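Mandelate racemase/muconate lactonizing enzyme-like protein (Roseovarius sp. TM1035, PDB 3RCY) is of unsettled function but, as a member of the mandelate racemase/muconate lactonizing enzyme family that binds magnesium, probably isomerises or dehydrates a carboxylate substrate. Local coordinates at residues Asp205-Thr210 with Ser230-Glu235; Leu188-Cys193 with Gly223-Pro228; Pro256-Glu261 with Ala278-Pro283; Arg127-Leu132 with Ile332-Ser337. All blocks are in the same frame, centred on the assembly; numbering follows the deposited sequence.

Contact 1 of 4, residues Asp205-Thr210 with Ser230-Glu235. With MG (magnesium ion), chain I.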
loop_
_atom_site.group_PDB
_atom_site.type_symbol
_atom_site.label_atom_id
_atom_site.label_comp_id
_atom_site.label_asym_id
_atom_site.label_seq_id
_atom_site.Cartn_x
_atom_site.Cartn_y
_atom_site.Cartn_z
ATOM N N ASP A 205 -19.773 19.115 -24.651
ATOM C CA ASP A 205 -19.618 18.042 -23.671
ATOM C C ASP A 205 -20.853 17.884 -22.796
ATOM O O ASP A 205 -21.585 18.846 -22.566
ATOM C CB ASP A 205 -18.384 18.288 -22.805
ATOM C CG ASP A 205 -17.102 18.008 -23.553
ATOM O OD1 ASP A 205 -16.825 16.816 -23.845
ATOM O OD2 ASP A 205 -16.385 18.985 -23.860
ATOM N N LEU A 206 -21.076 16.656 -22.338
ATOM C CA LEU A 206 -22.127 16.346 -21.379
ATOM C C LEU A 206 -21.522 16.330 -19.982
ATOM O O LEU A 206 -20.538 15.625 -19.727
ATOM C CB LEU A 206 -22.741 14.978 -21.693
ATOM C CG LEU A 206 -23.897 14.828 -22.686
ATOM C CD1 LEU A 206 -23.664 15.569 -23.991
ATOM C CD2 LEU A 206 -24.163 13.334 -22.937
ATOM N N LEU A 207 -22.101 17.122 -19.085
ATOM C CA LEU A 207 -21.667 17.148 -17.693
ATOM C C LEU A 207 -22.767 16.503 -16.862
ATOM O O LEU A 207 -23.885 17.019 -16.802
ATOM C CB LEU A 207 -21.401 18.587 -17.231
ATOM C CG LEU A 207 -20.541 19.449 -18.171
ATOM C CD1 LEU A 207 -20.578 20.892 -17.747
ATOM C CD2 LEU A 207 -19.092 18.961 -18.232
ATOM N N PHE A 208 -22.457 15.358 -16.259
ATOM C CA PHE A 208 -23.451 14.622 -15.497
ATOM C C PHE A 208 -23.453 15.133 -14.064
ATOM O O PHE A 208 -22.588 14.769 -13.247
ATOM C CB PHE A 208 -23.210 13.111 -15.569
ATOM C CG PHE A 208 -24.429 12.310 -15.267
ATOM C CD1 PHE A 208 -25.377 12.065 -16.256
ATOM C CD2 PHE A 208 -24.656 11.829 -13.984
ATOM C CE1 PHE A 208 -26.531 11.336 -15.978
ATOM C CE2 PHE A 208 -25.809 11.097 -13.692
ATOM C CZ PHE A 208 -26.747 10.853 -14.694
ATOM N N GLY A 209 -24.420 16.003 -13.781
ATOM C CA GLY A 209 -24.375 16.863 -12.603
ATOM C C GLY A 209 -25.068 16.311 -11.378
ATOM O O GLY A 209 -25.895 16.992 -10.782
ATOM N N THR A 210 -24.713 15.084 -10.996
ATOM C CA THR A 210 -25.293 14.427 -9.809
ATOM C C THR A 210 -25.075 15.238 -8.515
ATOM O O THR A 210 -24.195 16.102 -8.452
ATOM C CB THR A 210 -24.785 12.962 -9.661
ATOM O OG1 THR A 210 -23.635 12.766 -10.500
ATOM C CG2 THR A 210 -25.846 11.996 -10.115
ATOM N N SER A 230 -19.874 9.105 -23.270
ATOM C CA SER A 230 -18.660 9.875 -23.034
ATOM C C SER A 230 -18.902 11.196 -22.266
ATOM O O SER A 230 -18.459 12.265 -22.701
ATOM C CB SER A 230 -17.915 10.120 -24.362
ATOM O OG SER A 230 -16.661 10.738 -24.108
ATOM N N PRO A 231 -19.608 11.130 -21.122
ATOM C CA PRO A 231 -19.747 12.367 -20.338
ATOM C C PRO A 231 -18.381 12.890 -19.879
ATOM O O PRO A 231 -17.494 12.100 -19.544
ATOM C CB PRO A 231 -20.585 11.931 -19.136
ATOM C CG PRO A 231 -20.396 10.454 -19.039
ATOM C CD PRO A 231 -20.204 9.965 -20.435
ATOM N N LEU A 232 -18.211 14.206 -19.889
ATOM C CA LEU A 232 -16.935 14.817 -19.516
ATOM C C LEU A 232 -16.635 14.640 -18.024
ATOM O O LEU A 232 -15.485 14.443 -17.641
ATOM C CB LEU A 232 -16.891 16.295 -19.930
ATOM C CG LEU A 232 -15.580 17.072 -19.710
ATOM C CD1 LEU A 232 -15.456 18.194 -20.696
ATOM C CD2 LEU A 232 -15.487 17.633 -18.279
ATOM N N TRP A 233 -17.666 14.733 -17.185
ATOM C CA TRP A 233 -17.501 14.440 -15.764
ATOM C C TRP A 233 -18.752 13.846 -15.125
ATOM O O TRP A 233 -19.845 13.933 -15.676
ATOM C CB TRP A 233 -16.969 15.648 -14.952
ATOM C CG TRP A 233 -17.952 16.767 -14.605
ATOM C CD1 TRP A 233 -19.196 16.645 -14.030
ATOM C CD2 TRP A 233 -17.721 18.177 -14.754
ATOM N NE1 TRP A 233 -19.758 17.895 -13.843
ATOM C CE2 TRP A 233 -18.871 18.848 -14.276
ATOM C CE3 TRP A 233 -16.654 18.938 -15.254
ATOM C CZ2 TRP A 233 -18.986 20.244 -14.291
ATOM C CZ3 TRP A 233 -16.771 20.332 -15.268
ATOM C CH2 TRP A 233 -17.929 20.965 -14.787
ATOM N N TYR A 234 -18.531 13.250 -13.958
ATOM C CA TYR A 234 -19.537 12.643 -13.116
ATOM C C TYR A 234 -19.385 13.396 -11.802
ATOM O O TYR A 234 -18.393 13.219 -11.082
ATOM C CB TYR A 234 -19.202 11.152 -12.952
ATOM C CG TYR A 234 -20.205 10.261 -12.248
ATOM C CD1 TYR A 234 -21.524 10.677 -11.990
ATOM C CD2 TYR A 234 -19.839 8.964 -11.873
ATOM C CE1 TYR A 234 -22.426 9.833 -11.365
ATOM C CE2 TYR A 234 -20.728 8.115 -11.243
ATOM C CZ TYR A 234 -22.024 8.547 -10.998
ATOM O OH TYR A 234 -22.904 7.689 -10.387
ATOM N N GLU A 235 -20.353 14.262 -11.510
ATOM C CA GLU A 235 -20.248 15.191 -10.389
ATOM C C GLU A 235 -20.790 14.599 -9.091
ATOM O O GLU A 235 -21.806 13.912 -9.099
ATOM C CB GLU A 235 -21.001 16.479 -10.726
ATOM C CG GLU A 235 -20.848 17.599 -9.708
ATOM C CD GLU A 235 -21.207 18.961 -10.295
ATOM O OE1 GLU A 235 -21.148 19.117 -11.534
ATOM O OE2 GLU A 235 -21.529 19.877 -9.510
HETATM MG MG MG I . -23.356 20.417 -8.393
HETATM O O HOH W 1 -18.840 14.911 -23.117
HETATM O O HOH W 2 -24.598 19.403 -9.944
HETATM O O HOH W 3 -23.741 18.461 -7.202
HETATM O O HOH W 4 -23.740 22.466 -9.465
HETATM O O HOH W 5 -25.133 20.886 -7.008
#
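E235 N donates to F208 O at 2.9 Å, and the side chain of E235 runs on to the magnesium ion as an extended chain, CG anti to its N (chi1 -174°), binding it through OE2 at 2.2 Å. Its other oxygen, OE1, takes a salt bridge from K166 and a hydrogen bond from Q282, besides a weak one from W233 NE1, which probably restrains the carboxylate's rotation. The hydroxyl of T210 gives its proton to the carbonyl of E235, OG1 to O 2.6 Å, in the carbonyl plane, and so ties the turn after strand 205-208 to the end of strand 233-235. That same OG1 lies 3.3 Å from Y234 CE1.

Farther back the parallel ladder continues with F208 N to W233 O and L232 N to L206 O. On one face of the sheet CD2 of L207 sits almost exactly over the six-membered ring of W233, 3.7 Å from its centroid and 8° off the normal, a CH-pi contact, while CD1 touches the far rim at CZ2 and CH2. On the other face F208 and Y234 run side by side, CD2 to CD1 3.9 Å. At the outer end L232 CD1 presses on the carboxylate of D205, 3.3 Å from CG; D205 itself is held by a salt bridge to R127. This is a beta-alpha-beta unit of the family's barrel, with a metal ligand at the C-terminal end of its second strand.

Contact 2 of 4, residues Leu188-Cys193 with Gly223-Pro228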
loop_
_atom_site.group_PDB
_atom_site.type_symbol
_atom_site.label_atom_id
_atom_site.label_comp_id
_atom_site.label_asym_id
_atom_site.label_seq_id
_atom_site.Cartn_x
_atom_site.Cartn_y
_atom_site.Cartn_z
ATOM N N LEU A 188 -33.552 6.454 -16.989
ATOM C CA LEU A 188 -33.778 7.863 -17.327
ATOM C C LEU A 188 -32.449 8.579 -17.589
ATOM O O LEU A 188 -32.348 9.389 -18.509
ATOM C CB LEU A 188 -34.569 8.604 -16.246
ATOM C CG LEU A 188 -35.071 10.003 -16.656
ATOM C CD1 LEU A 188 -36.072 9.930 -17.821
ATOM C CD2 LEU A 188 -35.684 10.754 -15.474
ATOM N N SER A 189 -31.439 8.267 -16.776
ATOM C CA SER A 189 -30.113 8.850 -16.940
ATOM C C SER A 189 -29.511 8.487 -18.297
ATOM O O SER A 189 -28.889 9.327 -18.940
ATOM C CB SER A 189 -29.173 8.410 -15.814
ATOM O OG SER A 189 -29.608 8.932 -14.572
ATOM N N VAL A 190 -29.698 7.233 -18.711
ATOM C CA VAL A 190 -29.258 6.762 -20.024
ATOM C C VAL A 190 -30.037 7.488 -21.138
ATOM O O VAL A 190 -29.448 7.953 -22.116
ATOM C CB VAL A 190 -29.399 5.212 -20.142
ATOM C CG1 VAL A 190 -29.227 4.741 -21.579
ATOM C CG2 VAL A 190 -28.390 4.499 -19.215
ATOM N N GLU A 191 -31.355 7.589 -20.980
ATOM C CA GLU A 191 -32.186 8.306 -21.949
ATOM C C GLU A 191 -31.755 9.773 -22.123
ATOM O O GLU A 191 -31.665 10.266 -23.252
ATOM C CB GLU A 191 -33.671 8.223 -21.570
ATOM C CG GLU A 191 -34.595 8.725 -22.683
ATOM C CD GLU A 191 -36.034 8.945 -22.242
ATOM O OE1 GLU A 191 -36.362 8.679 -21.062
ATOM O OE2 GLU A 191 -36.842 9.392 -23.088
ATOM N N PHE A 192 -31.504 10.465 -21.010
ATOM C CA PHE A 192 -30.988 11.840 -21.041
ATOM C C PHE A 192 -29.667 11.937 -21.821
ATOM O O PHE A 192 -29.542 12.755 -22.730
ATOM C CB PHE A 192 -30.775 12.383 -19.621
ATOM C CG PHE A 192 -31.933 13.198 -19.078
ATOM C CD1 PHE A 192 -33.176 12.606 -18.816
ATOM C CD2 PHE A 192 -31.759 14.549 -18.774
ATOM C CE1 PHE A 192 -34.231 13.355 -18.289
ATOM C CE2 PHE A 192 -32.816 15.312 -18.249
ATOM C CZ PHE A 192 -34.056 14.712 -18.007
ATOM N N CYS A 193 -28.686 11.109 -21.455
ATOM C CA CYS A 193 -27.387 11.137 -22.121
ATOM C C CYS A 193 -27.518 10.849 -23.612
ATOM O O CYS A 193 -26.928 11.550 -24.427
ATOM C CB CYS A 193 -26.403 10.153 -21.476
ATOM S SG CYS A 193 -25.816 10.656 -19.846
ATOM N N GLY A 223 -22.988 5.062 -12.891
ATOM C CA GLY A 223 -21.822 5.478 -13.664
ATOM C C GLY A 223 -21.558 4.594 -14.869
ATOM O O GLY A 223 -21.406 5.095 -15.981
ATOM N N GLN A 224 -21.508 3.276 -14.656
ATOM C CA GLN A 224 -21.190 2.358 -15.744
ATOM C C GLN A 224 -22.219 2.410 -16.888
ATOM O O GLN A 224 -21.862 2.248 -18.054
ATOM C CB GLN A 224 -20.967 0.925 -15.222
ATOM C CG GLN A 224 -22.220 0.169 -14.798
ATOM C CD GLN A 224 -21.887 -1.164 -14.137
ATOM O OE1 GLN A 224 -22.018 -2.226 -14.752
ATOM N NE2 GLN A 224 -21.435 -1.107 -12.887
ATOM N N ALA A 225 -23.480 2.682 -16.540
ATOM C CA ALA A 225 -24.573 2.765 -17.513
ATOM C C ALA A 225 -24.455 3.956 -18.469
ATOM O O ALA A 225 -24.871 3.870 -19.619
ATOM C CB ALA A 225 -25.920 2.794 -16.794
ATOM N N ILE A 226 -23.880 5.057 -17.994
ATOM C CA ILE A 226 -23.797 6.280 -18.797
ATOM C C ILE A 226 -22.435 6.449 -19.492
ATOM O O ILE A 226 -22.262 7.356 -20.303
ATOM C CB ILE A 226 -24.172 7.550 -17.965
ATOM C CG1 ILE A 226 -23.204 7.751 -16.791
ATOM C CG2 ILE A 226 -25.629 7.463 -17.472
ATOM C CD1 ILE A 226 -23.214 9.167 -16.187
ATOM N N GLU A 227 -21.483 5.568 -19.178
ATOM C CA GLU A 227 -20.171 5.538 -19.862
ATOM C C GLU A 227 -20.201 5.643 -21.401
ATOM O O GLU A 227 -19.389 6.374 -21.964
ATOM C CB GLU A 227 -19.351 4.310 -19.443
ATOM C CG GLU A 227 -18.644 4.500 -18.111
ATOM C CD GLU A 227 -18.057 3.221 -17.547
ATOM O OE1 GLU A 227 -17.928 2.210 -18.276
ATOM O OE2 GLU A 227 -17.693 3.247 -16.357
ATOM N N PRO A 228 -21.123 4.919 -22.081
ATOM C CA PRO A 228 -21.106 4.953 -23.557
ATOM C C PRO A 228 -21.334 6.332 -24.197
ATOM O O PRO A 228 -21.072 6.493 -25.389
ATOM C CB PRO A 228 -22.248 3.999 -23.947
ATOM C CG PRO A 228 -22.402 3.099 -22.762
ATOM C CD PRO A 228 -22.151 3.987 -21.581
#
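I226 meets three residues of helix 183-200, and its side chain can be followed outward from the backbone. CB lies 4.0 Å from C193 SG. From there the chain forks. The CG2 branch, anti to the carbonyl carbon, reaches between S189 and C193, one turn apart on the facing helix: it is 4.0 Å from S189 CB and equally far from C193 SG, with V190 CG2 a little farther at 4.4 Å. The other branch, CG1, takes the position between backbone N and carbonyl carbon (chi1 62°) and carries CD1 inward onto the ring of F208 in strand 205-208.

Beside this, V190 CG2 touches A225 twice, 3.9 Å from its CB and 3.6 Å from its carbonyl O. No hydrogen bond joins 188-193 to 223-228; the contact is apolar, and modest, with 182 Å² buried in all. S189 OG hydrogen-bonds D185 O in its own helix, and it is the CB that faces I226 CG2. C193 and S189 also rest on F208, which thus lies beneath both helices. Neighbouring helices that meet over a strand in this way are characteristic of the outer helical layer of a beta/alpha barrel, here 183-200 and 216-226 flanking strand 205-208.

Contact 3 of 4, residues Pro256-Glu261 with Ala278-Pro283. With MG (magnesium ion), chain I.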
loop_
_atom_site.group_PDB
_atom_site.type_symbol
_atom_site.label_atom_id
_atom_site.label_comp_id
_atom_site.label_asym_id
_atom_site.label_seq_id
_atom_site.Cartn_x
_atom_site.Cartn_y
_atom_site.Cartn_z
ATOM N N PRO A 256 -14.381 10.808 -15.561
ATOM C CA PRO A 256 -13.737 11.649 -14.548
ATOM C C PRO A 256 -14.723 12.116 -13.490
ATOM O O PRO A 256 -15.851 12.522 -13.811
ATOM C CB PRO A 256 -13.216 12.845 -15.354
ATOM C CG PRO A 256 -13.008 12.289 -16.732
ATOM C CD PRO A 256 -14.160 11.333 -16.921
ATOM N N VAL A 257 -14.304 12.042 -12.235
ATOM C CA VAL A 257 -15.156 12.464 -11.126
ATOM C C VAL A 257 -14.849 13.921 -10.788
ATOM O O VAL A 257 -13.681 14.323 -10.742
ATOM C CB VAL A 257 -14.993 11.535 -9.897
ATOM C CG1 VAL A 257 -15.719 12.106 -8.657
ATOM C CG2 VAL A 257 -15.513 10.125 -10.233
ATOM N N ALA A 258 -15.908 14.705 -10.609
ATOM C CA ALA A 258 -15.805 16.108 -10.243
ATOM C C ALA A 258 -16.493 16.297 -8.908
ATOM O O ALA A 258 -17.548 15.712 -8.656
ATOM C CB ALA A 258 -16.463 17.002 -11.305
ATOM N N THR A 259 -15.901 17.111 -8.046
ATOM C CA THR A 259 -16.530 17.413 -6.772
ATOM C C THR A 259 -15.963 18.695 -6.173
ATOM O O THR A 259 -14.927 19.195 -6.627
ATOM C CB THR A 259 -16.372 16.234 -5.763
ATOM O OG1 THR A 259 -17.426 16.296 -4.797
ATOM C CG2 THR A 259 -14.998 16.269 -5.055
ATOM N N GLY A 260 -16.652 19.227 -5.167
ATOM C CA GLY A 260 -16.064 20.266 -4.331
ATOM C C GLY A 260 -17.013 21.303 -3.765
ATOM O O GLY A 260 -16.645 22.045 -2.847
ATOM N N GLU A 261 -18.232 21.372 -4.297
ATOM C CA GLU A 261 -19.124 22.474 -3.926
ATOM C C GLU A 261 -19.526 22.482 -2.452
ATOM O O GLU A 261 -19.904 23.522 -1.925
ATOM C CB GLU A 261 -20.366 22.507 -4.811
ATOM C CG GLU A 261 -21.414 21.460 -4.463
ATOM C CD GLU A 261 -22.497 21.402 -5.516
ATOM O OE1 GLU A 261 -22.178 21.002 -6.663
ATOM O OE2 GLU A 261 -23.654 21.776 -5.209
ATOM N N ALA A 278 -11.199 12.731 -6.889
ATOM C CA ALA A 278 -11.693 13.564 -7.979
ATOM C C ALA A 278 -10.565 14.113 -8.840
ATOM O O ALA A 278 -9.474 14.421 -8.343
ATOM C CB ALA A 278 -12.556 14.713 -7.445
ATOM N N ALA A 279 -10.861 14.257 -10.129
ATOM C CA ALA A 279 -9.936 14.823 -11.104
ATOM C C ALA A 279 -10.237 16.301 -11.352
ATOM O O ALA A 279 -9.402 17.037 -11.872
ATOM C CB ALA A 279 -10.041 14.049 -12.411
ATOM N N ILE A 280 -11.445 16.720 -10.985
ATOM C CA ILE A 280 -11.922 18.083 -11.235
ATOM C C ILE A 280 -12.494 18.670 -9.944
ATOM O O ILE A 280 -13.388 18.081 -9.337
ATOM C CB ILE A 280 -12.971 18.098 -12.379
ATOM C CG1 ILE A 280 -12.312 17.665 -13.707
ATOM C CG2 ILE A 280 -13.639 19.486 -12.512
ATOM C CD1 ILE A 280 -13.277 17.041 -14.740
ATOM N N LEU A 281 -11.963 19.818 -9.522
ATOM C CA LEU A 281 -12.364 20.418 -8.250
ATOM C C LEU A 281 -13.311 21.586 -8.474
ATOM O O LEU A 281 -13.024 22.471 -9.273
ATOM C CB LEU A 281 -11.136 20.870 -7.435
ATOM C CG LEU A 281 -10.068 19.805 -7.139
ATOM C CD1 LEU A 281 -8.926 20.378 -6.291
ATOM C CD2 LEU A 281 -10.650 18.533 -6.488
ATOM N N GLN A 282 -14.425 21.584 -7.743
ATOM C CA GLN A 282 -15.497 22.555 -7.950
ATOM C C GLN A 282 -15.822 23.342 -6.679
ATOM O O GLN A 282 -16.958 23.295 -6.187
ATOM C CB GLN A 282 -16.753 21.838 -8.459
ATOM C CG GLN A 282 -16.520 20.961 -9.693
ATOM C CD GLN A 282 -17.698 20.061 -9.982
ATOM O OE1 GLN A 282 -18.120 19.269 -9.130
ATOM N NE2 GLN A 282 -18.238 20.170 -11.191
ATOM N N PRO A 283 -14.833 24.079 -6.135
ATOM C CA PRO A 283 -15.160 24.795 -4.910
ATOM C C PRO A 283 -16.147 25.914 -5.195
ATOM O O PRO A 283 -16.157 26.486 -6.299
ATOM C CB PRO A 283 -13.828 25.398 -4.488
ATOM C CG PRO A 283 -13.110 25.657 -5.811
ATOM C CD PRO A 283 -13.516 24.470 -6.680
HETATM MG MG MG I . -23.356 20.417 -8.393
HETATM O O HOH W 6 -19.449 19.879 -6.720
HETATM O O HOH W 5 -25.133 20.886 -7.008
HETATM O O HOH W 2 -24.598 19.403 -9.944
HETATM O O HOH W 4 -23.740 22.466 -9.465
HETATM O O HOH W 3 -23.741 18.461 -7.202
#
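Q282 N donates to T259 O at 2.7 Å, and T259 N answers one step back with a straighter bond to I280 O. Earlier, V257 O accepts two protons, from A279 N at 2.9 Å and from I280 N at 3.3 Å. Beyond the ladder G260 turns the chain at angles only glycine tolerates easily (phi 148°), and E261 then binds the magnesium ion through OE1 at 2.2 Å. Water 6 accepts from E261 N and lies within hydrogen-bonding distance of Q282 OE1 and E261 OE1, though it cannot serve all the acceptors around it.

The Q282 chain starts with CG beside its own N (chi1 -53°) and lies back across strand 257-259, its amide resting on A258 CB, 3.6 Å from both CD and NE2. NE2 then hydrogen-bonds E235, the other protein ligand of the metal. With a leucine in its place, E235 OE1 would probably lose this donor and water 6 one of its acceptors. Packing continues with A258 CB against I280 CB at 3.8 Å, and T259 CG2 against A278 CB on the opposite face. The chemistry implies a polar second shell: one glutamine bonds one metal-binding carboxylate directly and probably reaches the other through a water.

Contact 4 of 4, residues Arg127-Leu132 with Ile332-Ser337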
loop_
_atom_site.group_PDB
_atom_site.type_symbol
_atom_site.label_atom_id
_atom_site.label_comp_id
_atom_site.label_asym_id
_atom_site.label_seq_id
_atom_site.Cartn_x
_atom_site.Cartn_y
_atom_site.Cartn_z
ATOM N N ARG A 127 -13.762 29.334 -20.689
ATOM C CA ARG A 127 -14.840 28.451 -21.113
ATOM C C ARG A 127 -15.953 28.434 -20.063
ATOM O O ARG A 127 -15.687 28.235 -18.876
ATOM C CB ARG A 127 -14.288 27.047 -21.321
ATOM C CG ARG A 127 -15.230 26.098 -22.000
ATOM C CD ARG A 127 -14.531 24.766 -22.260
ATOM N NE ARG A 127 -15.474 23.784 -22.779
ATOM C CZ ARG A 127 -15.250 22.477 -22.853
ATOM N NH1 ARG A 127 -14.105 21.961 -22.421
ATOM N NH2 ARG A 127 -16.189 21.682 -23.349
ATOM N N ALA A 128 -17.189 28.662 -20.504
ATOM C CA ALA A 128 -18.344 28.666 -19.606
ATOM C C ALA A 128 -19.246 27.467 -19.855
ATOM O O ALA A 128 -19.233 26.877 -20.942
ATOM C CB ALA A 128 -19.151 29.968 -19.766
ATOM N N TYR A 129 -20.037 27.111 -18.851
ATOM C CA TYR A 129 -21.116 26.145 -19.054
ATOM C C TYR A 129 -22.344 26.533 -18.242
ATOM O O TYR A 129 -22.271 27.380 -17.348
ATOM C CB TYR A 129 -20.665 24.722 -18.704
ATOM C CG TYR A 129 -20.659 24.354 -17.225
ATOM C CD1 TYR A 129 -19.499 24.493 -16.464
ATOM C CD2 TYR A 129 -21.799 23.822 -16.599
ATOM C CE1 TYR A 129 -19.466 24.134 -15.126
ATOM C CE2 TYR A 129 -21.779 23.458 -15.249
ATOM C CZ TYR A 129 -20.603 23.617 -14.521
ATOM O OH TYR A 129 -20.546 23.268 -13.196
ATOM N N THR A 130 -23.459 25.875 -18.528
ATOM C CA THR A 130 -24.685 26.097 -17.772
ATOM C C THR A 130 -25.426 24.784 -17.547
ATOM O O THR A 130 -25.234 23.825 -18.301
ATOM C CB THR A 130 -25.603 27.146 -18.487
ATOM O OG1 THR A 130 -26.802 27.353 -17.732
ATOM C CG2 THR A 130 -25.957 26.713 -19.895
ATOM N N TYR A 131 -26.243 24.735 -16.494
ATOM C CA TYR A 131 -27.293 23.728 -16.381
ATOM C C TYR A 131 -28.244 23.873 -17.562
ATOM O O TYR A 131 -28.365 24.954 -18.142
ATOM C CB TYR A 131 -28.132 23.951 -15.123
ATOM C CG TYR A 131 -27.740 23.176 -13.894
ATOM C CD1 TYR A 131 -27.369 23.853 -12.725
ATOM C CD2 TYR A 131 -27.768 21.782 -13.873
ATOM C CE1 TYR A 131 -27.023 23.169 -11.570
ATOM C CE2 TYR A 131 -27.423 21.075 -12.715
ATOM C CZ TYR A 131 -27.049 21.784 -11.565
ATOM O OH TYR A 131 -26.692 21.126 -10.403
ATOM N N LEU A 132 -28.935 22.784 -17.887
ATOM C CA LEU A 132 -30.080 22.839 -18.787
ATOM C C LEU A 132 -31.319 23.300 -18.017
ATOM O O LEU A 132 -31.801 22.606 -17.120
ATOM C CB LEU A 132 -30.332 21.477 -19.433
ATOM C CG LEU A 132 -29.170 20.952 -20.278
ATOM C CD1 LEU A 132 -29.452 19.549 -20.795
ATOM C CD2 LEU A 132 -28.895 21.923 -21.423
ATOM N N ILE A 332 -7.447 25.846 -15.459
ATOM C CA ILE A 332 -8.899 26.073 -15.509
ATOM C C ILE A 332 -9.525 25.113 -16.511
ATOM O O ILE A 332 -9.013 24.956 -17.624
ATOM C CB ILE A 332 -9.261 27.548 -15.902
ATOM C CG1 ILE A 332 -10.781 27.786 -15.860
ATOM C CG2 ILE A 332 -8.747 27.898 -17.303
ATOM C CD1 ILE A 332 -11.422 27.581 -14.490
ATOM N N LEU A 333 -10.630 24.475 -16.126
ATOM C CA LEU A 333 -11.427 23.695 -17.075
ATOM C C LEU A 333 -12.558 24.560 -17.641
ATOM O O LEU A 333 -12.579 24.855 -18.832
ATOM C CB LEU A 333 -11.987 22.420 -16.421
ATOM C CG LEU A 333 -12.957 21.534 -17.225
ATOM C CD1 LEU A 333 -12.418 21.131 -18.625
ATOM C CD2 LEU A 333 -13.280 20.307 -16.407
ATOM N N MET A 334 -13.492 24.966 -16.782
ATOM C CA MET A 334 -14.613 25.812 -17.194
ATOM C C MET A 334 -15.289 26.460 -15.979
ATOM O O MET A 334 -15.076 26.017 -14.845
ATOM C CB MET A 334 -15.628 25.004 -18.024
ATOM C CG MET A 334 -16.194 23.763 -17.319
ATOM S SD MET A 334 -17.305 22.791 -18.367
ATOM C CE MET A 334 -16.157 21.921 -19.439
ATOM N N CYS A 335 -16.081 27.508 -16.218
ATOM C CA CYS A 335 -16.812 28.202 -15.151
ATOM C C CYS A 335 -18.310 28.015 -15.289
ATOM O O CYS A 335 -18.900 28.405 -16.300
ATOM C CB CYS A 335 -16.498 29.703 -15.147
ATOM S SG CYS A 335 -14.975 30.116 -14.308
ATOM N N GLU A 336 -18.924 27.429 -14.266
ATOM C CA GLU A 336 -20.384 27.345 -14.169
ATOM C C GLU A 336 -20.972 28.754 -14.214
ATOM O O GLU A 336 -20.443 29.660 -13.587
ATOM C CB GLU A 336 -20.768 26.647 -12.856
ATOM C CG GLU A 336 -22.219 26.191 -12.757
ATOM C CD GLU A 336 -22.439 25.155 -11.647
ATOM O OE1 GLU A 336 -21.574 25.024 -10.751
ATOM O OE2 GLU A 336 -23.485 24.464 -11.674
ATOM N N SER A 337 -22.064 28.921 -14.958
ATOM C CA SER A 337 -22.703 30.220 -15.134
ATOM C C SER A 337 -24.228 30.095 -15.146
ATOM O O SER A 337 -24.784 29.052 -15.513
ATOM C CB SER A 337 -22.211 30.892 -16.426
ATOM O OG SER A 337 -20.787 30.916 -16.484
HETATM O O HOH W 7 -11.510 23.319 -21.256
HETATM O O HOH W 8 -26.214 26.992 -14.549
#
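M334 is shared between a cation and an aromatic ring: its methyl CE sits over the centre of the R127 guanidinium, 3.6 Å from CZ, while its sulfur SD approaches Y129 CD1 to 3.4 Å. The sulfur comes at the ring obliquely, a Met-aromatic contact. The bend at chi3 (77°) folds the methyl back to the arginine. R127, fully extended, also hydrogen-bonds T163 and shares water 7 with L333 O.

The backbones pair in parallel, joining strand 126-131 with strand 335-336 and so bringing the first and last strands of the barrel together across some 200 residues, as in this family; strand 126-131 also pairs antiparallel with 357-358. C335 N donates to R127 O at 2.8 Å, Y129 N to C335 O, and S337 N to Y129 O at 2.9 Å.

Y129 fills the middle. Its CG stands between backbone N and carbonyl carbon (chi1 80°), which swings the ring over E336: CA of E336 lies over one face, 3.8 Å from the centroid, in a CH-pi contact. The E336 carboxylate plane is only 24° from that of the ring. Y129 OH takes its hydrogen bond from K166, and the same lysine makes a salt bridge with E336 OE2, while OE1 of the same carboxylate accepts from L312 N. Replacing the Y129 ring by an alanine's methyl is likely to leave M334 and E336 without the ring between them and K166 without this hydroxyl partner. Farther along, Y131 CE1 lies 3.8 Å from E336 OE2, and water 8 links Y131 N to S337 O.

In the fold
Contacts 1, 3 and 4 all belong to one barrel sheet. Contacts 1 and 3 meet where neighbouring strands 233-235 and 257-259 share probable backbone hydrogen bonds, Y234 N to P256 O (2.8 Å) and A258 N to Y234 O (2.9 Å); their centres lie 11 Å apart. Both carry a glutamate of the same magnesium site. Contact 4 joins contact 1 through the D205 OD2 to R127 NH2 salt bridge (2.8 Å), and the Y131 side chain comes within about 4 Å of the magnesium ion. Contact 2 lies outside, its centre 10 Å from that of contact 1, with I226 CD1 3.5 Å from F208 CG. Ribofuranose is nearer contact 3, about 7 Å from the T259 side chain.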